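Local coordinates for protein DNA fragmentation factor 40 KDA subunit (PDB 1V0D) that cleaves chromosomal DNA as a caspase-activated endonuclease, driving DNA fragmentation and chromatin condensation during apoptosis, at the zinc ion site. Residues are numbered along the deposited sequence; one frame, centred on the assembly and turned at random. Chains: chain A/B, DNA fragmentation factor 40 KDA subunit.

The zinc ion site. Residues chain A 229, 231, 238, 240, 242, 304, 307; chain B 251. With ZN (zinc ion), chain C.
A zinc site of three cysteines and a histidine ties together distant stretches of the nuclease chain, joining the loops that carry A:Cys229, A:Cys238 and A:His242 to the 3-10 helix 305-307 with A:Cys307. The ion sits near the centre of a tetrahedron, 2.2 Å from A:Cys307 SG and 2.4 Å from A:Cys229 SG, with A:Cys238 SG and A:His242 ND1 also bound. The angle between A:His242 ND1 and A:Cys238 SG is the narrowest, at 92°. A:Cys229 and A:Cys238 both hold their sulfur anti to the backbone N (chi1 -178° and 174°), whereas A:Cys307 SG lies beside its own backbone N. Main-chain amides donate to the cysteine sulfurs: the amide N of A:His304 bonds almost straight to A:Cys229 SG at 3.3 Å, and the A:His242 amide N points at A:Cys238 SG over 3.2 Å. Such donors would be expected to temper the negative charge gathered around the metal. The imidazole of A:His242 is layered between A:His304 CG over one face and A:Ser240 CB over the other, both towards the rim, which should limit its rotation. Its far nitrogen, NE2, reaches across to helix 250-255 of the second CAD subunit of the assembly, meeting the extended side chain of B:Glu251 tip to tip, which links the zinc site to the contact between subunits. An alanine here would remove the carboxylate that A:His242 NE2 meets, and would probably loosen the ring's orientation and weaken the tie between subunits. The carboxylate may also polarise the ring and strengthen its donation to zinc. A:His304 crosses B:Glu251 at about a right angle and, if charged, could favour the carboxylate electrostatically. The intersubunit bond runs 2.7 Å from A:His242 NE2, close to its ring plane, to B:Glu251 OE1, approached from above the carboxylate plane.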
ATOM      1  N   CYS A 229      -5.962   5.382 -13.451  1.00 49.78           N
ATOM      2  CA  CYS A 229      -4.587   4.920 -13.468  1.00 49.97           C
ATOM      3  C   CYS A 229      -4.042   5.282 -14.848  1.00 52.28           C
ATOM      4  O   CYS A 229      -4.722   5.091 -15.859  1.00 54.43           O
ATOM      5  CB  CYS A 229      -4.536   3.406 -13.265  1.00 46.38           C
ATOM      6  SG  CYS A 229      -2.873   2.749 -13.209  1.00 45.75           S
ATOM      7  N   GLY A 231      -1.601   3.812 -16.145  1.00 53.68           N
ATOM      8  CA  GLY A 231      -0.847   2.632 -16.550  1.00 52.02           C
ATOM      9  C   GLY A 231       0.624   2.701 -16.181  1.00 52.07           C
ATOM     10  O   GLY A 231       1.106   3.762 -15.783  1.00 52.80           O
ATOM     11  N   CYS A 238      -3.680   2.389 -18.869  1.00 64.53           N
ATOM     12  CA  CYS A 238      -3.887   1.280 -17.934  1.00 61.98           C
ATOM     13  C   CYS A 238      -4.747   0.198 -18.560  1.00 61.53           C
ATOM     14  O   CYS A 238      -5.940   0.387 -18.786  1.00 61.76           O
ATOM     15  CB  CYS A 238      -4.556   1.778 -16.647  1.00 61.61           C
ATOM     16  SG  CYS A 238      -5.029   0.470 -15.466  1.00 58.93           S
ATOM     17  N   SER A 240      -5.852  -2.468 -17.250  1.00 58.27           N
ATOM     18  CA  SER A 240      -6.875  -2.962 -16.332  1.00 57.78           C
ATOM     19  C   SER A 240      -7.964  -1.916 -16.128  1.00 58.18           C
ATOM     20  O   SER A 240      -9.070  -2.229 -15.678  1.00 57.81           O
ATOM     21  CB  SER A 240      -6.248  -3.321 -14.986  1.00 57.13           C
ATOM     22  OG  SER A 240      -5.122  -4.164 -15.159  1.00 56.53           O
ATOM     23  N   HIS A 242      -7.901   0.903 -14.065  1.00 53.44           N
ATOM     24  CA  HIS A 242      -8.051   1.200 -12.648  1.00 51.25           C
ATOM     25  C   HIS A 242      -8.521   2.624 -12.433  1.00 51.83           C
ATOM     26  O   HIS A 242      -8.025   3.543 -13.084  1.00 55.20           O
ATOM     27  CB  HIS A 242      -6.706   1.066 -11.944  1.00 48.81           C
ATOM     28  CG  HIS A 242      -6.106  -0.299 -12.021  1.00 47.71           C
ATOM     29  ND1 HIS A 242      -4.788  -0.508 -12.356  1.00 47.65           N
ATOM     30  CD2 HIS A 242      -6.614  -1.518 -11.726  1.00 47.17           C
ATOM     31  CE1 HIS A 242      -4.506  -1.794 -12.260  1.00 47.18           C
ATOM     32  NE2 HIS A 242      -5.597  -2.429 -11.876  1.00 48.37           N
ATOM     33  N   HIS A 304      -1.991   2.989 -10.078  1.00 51.29           N
ATOM     34  CA  HIS A 304      -2.564   2.095  -9.088  1.00 50.48           C
ATOM     35  C   HIS A 304      -1.363   1.216  -8.751  1.00 48.31           C
ATOM     36  O   HIS A 304      -0.438   1.109  -9.544  1.00 47.74           O
ATOM     37  CB  HIS A 304      -3.695   1.307  -9.753  1.00 53.04           C
ATOM     38  CG  HIS A 304      -4.169   0.114  -8.983  1.00 54.09           C
ATOM     39  ND1 HIS A 304      -3.411  -1.033  -8.849  1.00 54.87           N
ATOM     40  CD2 HIS A 304      -5.368  -0.156  -8.416  1.00 51.30           C
ATOM     41  CE1 HIS A 304      -4.130  -1.961  -8.242  1.00 52.83           C
ATOM     42  NE2 HIS A 304      -5.320  -1.455  -7.970  1.00 52.45           N
ATOM     43  N   CYS A 307       0.185  -1.218 -11.238  1.00 51.76           N
ATOM     44  CA  CYS A 307       0.807  -0.631 -12.414  1.00 53.05           C
ATOM     45  C   CYS A 307       2.006   0.190 -12.004  1.00 55.07           C
ATOM     46  O   CYS A 307       2.367   1.140 -12.687  1.00 57.49           O
ATOM     47  CB  CYS A 307      -0.177   0.271 -13.166  1.00 52.33           C
ATOM     48  SG  CYS A 307      -1.522  -0.620 -13.935  1.00 49.20           S
TER
ATOM     49  N   GLU B 251      -3.033  -9.210  -9.596  1.00 58.82           N
ATOM     50  CA  GLU B 251      -3.333  -7.982  -8.879  1.00 60.20           C
ATOM     51  C   GLU B 251      -3.610  -8.294  -7.412  1.00 60.92           C
ATOM     52  O   GLU B 251      -3.307  -7.496  -6.520  1.00 62.19           O
ATOM     53  CB  GLU B 251      -4.545  -7.306  -9.506  1.00 61.47           C
ATOM     54  CG  GLU B 251      -4.920  -5.990  -8.866  1.00 64.52           C
ATOM     55  CD  GLU B 251      -5.903  -5.204  -9.715  1.00 66.82           C
ATOM     56  OE1 GLU B 251      -5.567  -4.919 -10.893  1.00 66.74           O
ATOM     57  OE2 GLU B 251      -7.001  -4.876  -9.207  1.00 67.75           O
TER
HETATM   58 ZN    ZN C 401      -3.419   0.519 -13.780  1.00 50.20          ZN